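Local coordinates for sensor histidine kinase PdtaS (Mycobacterium tuberculosis, PDB 2YKF), which probably autophosphorylates on a histidine when its sensor region binds cyclic di-GMP, as part of the PdtaR/PdtaS two-component response to nutrient shortage, at residues Asp8-His13 against Val54-Cys59; Asp181-Leu186 against Gly275-Ile280. One frame throughout, in Å; residues are numbered along the deposited sequence. Where two conformers were deposited one is given.

Contact 1 (Asp8-His13 against Val54-Cys59)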
loop_
_atom_site.group_PDB
_atom_site.type_symbol
_atom_site.label_atom_id
_atom_site.label_comp_id
_atom_site.label_asym_id
_atom_site.label_seq_id
_atom_site.Cartn_x
_atom_site.Cartn_y
_atom_site.Cartn_z
ATOM N N ASP A 8 -8.014 22.942 -8.736
ATOM C CA ASP A 8 -8.167 23.727 -9.997
ATOM C C ASP A 8 -9.467 23.379 -10.690
ATOM O O ASP A 8 -10.200 24.289 -11.118
ATOM C CB ASP A 8 -6.946 23.619 -10.953
ATOM C CG ASP A 8 -5.625 24.048 -10.281
ATOM O OD1 ASP A 8 -5.668 24.885 -9.323
ATOM O OD2 ASP A 8 -4.549 23.524 -10.688
ATOM N N LEU A 9 -9.797 22.084 -10.755
ATOM C CA LEU A 9 -11.056 21.648 -11.345
ATOM C C LEU A 9 -12.301 22.130 -10.639
ATOM O O LEU A 9 -13.253 22.555 -11.297
ATOM C CB LEU A 9 -11.110 20.128 -11.496
ATOM C CG LEU A 9 -10.114 19.588 -12.547
ATOM C CD1 LEU A 9 -10.267 18.072 -12.716
ATOM C CD2 LEU A 9 -10.189 20.320 -13.913
ATOM N N LEU A 10 -12.323 22.059 -9.298
ATOM C CA LEU A 10 -13.496 22.537 -8.554
ATOM C C LEU A 10 -13.675 24.091 -8.692
ATOM O O LEU A 10 -14.785 24.576 -8.738
ATOM C CB LEU A 10 -13.424 22.099 -7.065
ATOM C CG LEU A 10 -13.412 20.598 -6.740
ATOM C CD1 LEU A 10 -13.213 20.370 -5.209
ATOM C CD2 LEU A 10 -14.663 19.997 -7.185
ATOM N N ALA A 11 -12.575 24.848 -8.740
ATOM C CA ALA A 11 -12.653 26.309 -8.939
ATOM C C ALA A 11 -13.161 26.675 -10.336
ATOM O O ALA A 11 -13.999 27.554 -10.488
ATOM C CB ALA A 11 -11.328 26.986 -8.659
ATOM N N GLU A 12 -12.659 25.977 -11.344
ATOM C CA GLU A 12 -13.063 26.190 -12.712
ATOM C C GLU A 12 -14.522 25.878 -12.937
ATOM O O GLU A 12 -15.261 26.727 -13.452
ATOM C CB GLU A 12 -12.220 25.326 -13.637
ATOM C CG GLU A 12 -12.687 25.373 -15.077
ATOM C CD GLU A 12 -12.367 26.704 -15.737
ATOM O OE1 GLU A 12 -11.356 27.359 -15.334
ATOM O OE2 GLU A 12 -13.128 27.096 -16.652
ATOM N N HIS A 13 -14.943 24.671 -12.557
ATOM C CA HIS A 13 -16.246 24.128 -12.970
ATOM C C HIS A 13 -17.369 24.237 -11.969
ATOM O O HIS A 13 -18.482 23.849 -12.251
ATOM C CB HIS A 13 -16.098 22.653 -13.340
ATOM C CG HIS A 13 -15.183 22.419 -14.504
ATOM N ND1 HIS A 13 -15.511 22.799 -15.791
ATOM C CD2 HIS A 13 -13.946 21.868 -14.579
ATOM C CE1 HIS A 13 -14.524 22.469 -16.613
ATOM N NE2 HIS A 13 -13.563 21.900 -15.905
ATOM N N VAL A 54 -18.549 16.687 -14.593
ATOM C CA VAL A 54 -17.112 16.701 -14.709
ATOM C C VAL A 54 -16.505 15.676 -13.746
ATOM O O VAL A 54 -16.839 15.659 -12.522
ATOM C CB VAL A 54 -16.592 18.091 -14.316
ATOM C CG1 VAL A 54 -15.077 18.199 -14.512
ATOM C CG2 VAL A 54 -17.352 19.166 -15.103
ATOM N N CYS A 55 -15.646 14.802 -14.273
ATOM C CA CYS A 55 -14.864 13.899 -13.369
ATOM C C CYS A 55 -13.646 14.685 -12.847
ATOM O O CYS A 55 -12.803 15.195 -13.641
ATOM C CB CYS A 55 -14.400 12.631 -14.089
ATOM S SG CYS A 55 -13.296 11.568 -13.046
ATOM N N VAL A 56 -13.536 14.806 -11.514
ATOM C CA VAL A 56 -12.537 15.677 -10.926
ATOM C C VAL A 56 -11.466 14.857 -10.151
ATOM O O VAL A 56 -10.488 15.443 -9.730
ATOM C CB VAL A 56 -13.143 16.739 -9.942
ATOM C CG1 VAL A 56 -14.064 17.777 -10.701
ATOM C CG2 VAL A 56 -13.961 16.028 -8.884
ATOM N N ALA A 57 -11.641 13.541 -10.017
ATOM C CA ALA A 57 -10.640 12.711 -9.304
ATOM C C ALA A 57 -10.909 11.296 -9.602
ATOM O O ALA A 57 -12.041 10.923 -9.991
ATOM C CB ALA A 57 -10.625 12.945 -7.749
ATOM N N GLN A 58 -9.862 10.465 -9.435
ATOM C CA GLN A 58 -9.976 9.088 -9.753
ATOM C C GLN A 58 -9.008 8.305 -8.851
ATOM O O GLN A 58 -7.866 8.787 -8.574
ATOM C CB GLN A 58 -9.507 8.921 -11.211
ATOM C CG GLN A 58 -9.353 7.412 -11.662
ATOM C CD GLN A 58 -9.026 7.350 -13.164
ATOM O OE1 GLN A 58 -8.760 8.379 -13.783
ATOM N NE2 GLN A 58 -9.067 6.163 -13.741
ATOM N N CYS A 59 -9.411 7.159 -8.386
ATOM C CA CYS A 59 -8.505 6.276 -7.643
ATOM C C CYS A 59 -8.527 4.864 -8.203
ATOM O O CYS A 59 -9.595 4.387 -8.605
ATOM C CB CYS A 59 -8.927 6.239 -6.159
ATOM S SG CYS A 59 -7.678 5.621 -4.993
#

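Contact 2 (Asp181-Leu186 against Gly275-Ile280)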
loop_
_atom_site.group_PDB
_atom_site.type_symbol
_atom_site.label_atom_id
_atom_site.label_comp_id
_atom_site.label_asym_id
_atom_site.label_seq_id
_atom_site.Cartn_x
_atom_site.Cartn_y
_atom_site.Cartn_z
ATOM N N ASP A 181 -1.890 -3.890 4.817
ATOM C CA ASP A 181 -0.952 -4.040 5.940
ATOM C C ASP A 181 -1.507 -4.824 7.126
ATOM O O ASP A 181 -0.747 -5.460 7.871
ATOM C CB ASP A 181 -0.422 -2.659 6.415
ATOM C CG ASP A 181 0.366 -1.920 5.307
ATOM O OD1 ASP A 181 0.978 -2.573 4.404
ATOM O OD2 ASP A 181 0.389 -0.673 5.323
ATOM N N GLY A 182 -2.811 -4.691 7.401
ATOM C CA GLY A 182 -3.384 -5.390 8.560
ATOM C C GLY A 182 -4.766 -4.744 8.821
ATOM O O GLY A 182 -4.877 -3.521 8.898
ATOM N N PHE A 183 -5.784 -5.564 8.942
ATOM C CA PHE A 183 -7.150 -5.034 9.037
ATOM C C PHE A 183 -7.855 -5.774 10.138
ATOM O O PHE A 183 -7.779 -7.039 10.177
ATOM C CB PHE A 183 -7.911 -5.310 7.738
ATOM C CG PHE A 183 -9.362 -4.884 7.794
ATOM C CD1 PHE A 183 -9.697 -3.592 7.651
ATOM C CD2 PHE A 183 -10.362 -5.808 8.106
ATOM C CE1 PHE A 183 -11.077 -3.175 7.693
ATOM C CE2 PHE A 183 -11.690 -5.424 8.189
ATOM C CZ PHE A 183 -12.051 -4.108 7.991
ATOM N N ILE A 184 -8.539 -5.029 11.025
ATOM C CA ILE A 184 -9.319 -5.618 12.164
ATOM C C ILE A 184 -10.710 -4.968 12.181
ATOM O O ILE A 184 -10.809 -3.745 12.041
ATOM C CB ILE A 184 -8.654 -5.259 13.495
ATOM C CG1 ILE A 184 -7.405 -6.121 13.715
ATOM C CG2 ILE A 184 -9.589 -5.507 14.723
ATOM C CD1 ILE A 184 -6.432 -5.605 14.790
ATOM N N ARG A 185 -11.773 -5.772 12.285
ATOM C CA ARG A 185 -13.106 -5.219 12.438
ATOM C C ARG A 185 -13.525 -5.446 13.892
ATOM O O ARG A 185 -13.451 -6.572 14.386
ATOM C CB ARG A 185 -14.085 -5.849 11.449
ATOM C CG ARG A 185 -15.526 -5.372 11.588
ATOM C CD ARG A 185 -15.666 -3.925 11.211
ATOM N NE ARG A 185 -16.649 -3.265 12.070
ATOM C CZ ARG A 185 -17.959 -3.274 11.859
ATOM N NH1 ARG A 185 -18.458 -3.891 10.796
ATOM N NH2 ARG A 185 -18.769 -2.642 12.696
ATOM N N LEU A 186 -13.916 -4.356 14.577
ATOM C CA LEU A 186 -14.422 -4.488 15.971
ATOM C C LEU A 186 -15.939 -4.302 15.956
ATOM O O LEU A 186 -16.427 -3.459 15.258
ATOM C CB LEU A 186 -13.866 -3.393 16.882
ATOM C CG LEU A 186 -12.392 -3.279 17.167
ATOM C CD1 LEU A 186 -12.222 -2.338 18.404
ATOM C CD2 LEU A 186 -11.847 -4.683 17.450
ATOM N N GLY A 275 -19.472 -0.203 15.738
ATOM C CA GLY A 275 -18.109 -0.641 15.945
ATOM C C GLY A 275 -17.067 0.250 15.251
ATOM O O GLY A 275 -17.198 1.503 15.188
ATOM N N ALA A 276 -16.008 -0.404 14.740
ATOM C CA ALA A 276 -14.839 0.304 14.262
ATOM C C ALA A 276 -13.970 -0.564 13.356
ATOM O O ALA A 276 -14.020 -1.786 13.412
ATOM C CB ALA A 276 -13.964 0.863 15.444
ATOM N N ALA A 277 -13.194 0.101 12.500
ATOM C CA ALA A 277 -12.156 -0.606 11.703
ATOM C C ALA A 277 -10.861 -0.116 12.306
ATOM O O ALA A 277 -10.781 1.036 12.762
ATOM C CB ALA A 277 -12.254 -0.243 10.186
ATOM N N ILE A 278 -9.866 -0.999 12.351
ATOM C CA ILE A 278 -8.561 -0.645 12.767
ATOM C C ILE A 278 -7.599 -1.168 11.720
ATOM O O ILE A 278 -7.585 -2.375 11.393
ATOM C CB ILE A 278 -8.230 -1.219 14.180
ATOM C CG1 ILE A 278 -9.235 -0.623 15.214
ATOM C CG2 ILE A 278 -6.756 -0.935 14.616
ATOM C CD1 ILE A 278 -8.987 -1.058 16.590
ATOM N N LEU A 279 -6.744 -0.281 11.244
ATOM C CA LEU A 279 -5.668 -0.733 10.323
ATOM C C LEU A 279 -4.375 -0.763 11.100
ATOM O O LEU A 279 -4.151 0.063 11.984
ATOM C CB LEU A 279 -5.538 0.215 9.155
ATOM C CG LEU A 279 -6.886 0.618 8.531
ATOM C CD1 LEU A 279 -6.532 1.662 7.482
ATOM C CD2 LEU A 279 -7.514 -0.577 7.905
ATOM N N ILE A 280 -3.572 -1.777 10.849
ATOM C CA ILE A 280 -2.306 -1.927 11.586
ATOM C C ILE A 280 -1.181 -2.260 10.646
ATOM O O ILE A 280 -1.368 -2.979 9.692
ATOM C CB ILE A 280 -2.431 -2.954 12.740
ATOM C CG1 ILE A 280 -1.104 -3.104 13.524
ATOM C CG2 ILE A 280 -2.920 -4.304 12.253
ATOM C CD1 ILE A 280 -1.270 -4.085 14.735
#

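Contact 1 (Asp8-His13 against Val54-Cys59)
His13 and Val54 meet at one end of this helix-to-strand contact through a CH-pi interaction. The methyl CG2 of Val54 lies over one face of the imidazole, 4.2 Å from the ring centroid of His13 and 22° off its normal, displaced toward the rim. The other methyl, Val54 CG1, approaches the ring carbon His13 CD2 at 3.8 Å, so that both branches of the valine take part. The two side chains cross at about a right angle. On the opposite face, CG of Glu12 sits over the ring centre, and the imidazole is therefore held between two aliphatic groups. Its ND1 accepts a hydrogen bond from Arg48 NH2, which helps to set the turn of the ring.

The remaining contacts are aliphatic. Val56 CG1 projects at the helix, anti to its own carbonyl carbon (chi1 -66°), and packs against Leu9 CB at 3.9 Å. Leu9 reaches past this methyl to the strand backbone, its CD1 lying 3.8 Å from Val56 CA and 3.9 Å from Cys55 O. Leu10 adds a looser touch, CD2 to Val56 CG1 at 4.2 Å.

The two segments run nearly antiparallel, at 169°, with their axes 9.0 Å apart, and are joined by side-chain packing alone. Helix 6-13 thus lies against strand 53-59 of the antiparallel GAF-domain sheet. Leu10 and Val56 both also touch Val46 on the adjacent strand 41-47, while farther along strand 53-59 Ala57 and Cys59 pack on helix 18-38.

Contact 2 (Asp181-Leu186 against Gly275-Ile280)
Strand 183-186 pairs with strand 272-282 in an antiparallel ladder at the heart of the PAS-like domain, joining the first and last strands of its five-stranded sheet, which has the 2-1-5-4-3 order of PAS folds. Ile184 with Ile278 and Leu186 with Ala276 form the hydrogen-bonded pairs, each closed by two N-H to O bonds. Ile184 N donates to Ile278 O at 2.8 Å, and Leu186 N reaches Ala276 O at 2.8 Å; Ile278 N and Ala276 N return the bonds. Just ahead of the strand, Gly182 O accepts a bond from Ile280 N.

Ile184, Leu186, Ala276 and Ile278 share one face of the sheet. There Leu186 CD1 meets Ile278 CD1 at 3.9 Å, and both residues also touch Leu217 of helix 217-221. On the other face the edge of the Phe183 ring receives a methyl group, CD1 to Leu279 CD2 at 3.7 Å, while Tyr148 meets the same ring edge-to-face. Asp181 forms a salt bridge with Arg178 of the second subunit, linking this end of the ladder to that chain.

At the other end, Gly275 CA makes a CA-H...O contact with Leu186 O at 3.4 Å. In one of two deposited conformers, the bend at chi2 (67°) turns Arg185 CD toward the partner strand. The guanidinium, weakly paired with Asp154, sets its edge beside Gly275, whose N lies in its plane, and Arg185 NE makes a weak hydrogen bond to Ala276 O at 3.3 Å.

Overall arrangement
The two contacts follow one another along the chain, contact 1 closing before contact 2 opens, and belong to separate sensing modules. Contact 1 lies in the GAF domain and contact 2 in the PAS-like domain, each on its own five-stranded antiparallel sheet, with no strand shared. Their centres are 31 Å apart, on opposite sides of the centre of the chain, and their nearest atoms remain about 13 Å apart. Helix 143-161 falls between them in sequence and touches strand 183-186 of contact 2. Contact 1 packs a short helix on one strand near its start; contact 2 pairs two neighbouring strands within the sheet. Together they mark the two-module architecture of the PdtaS sensor region.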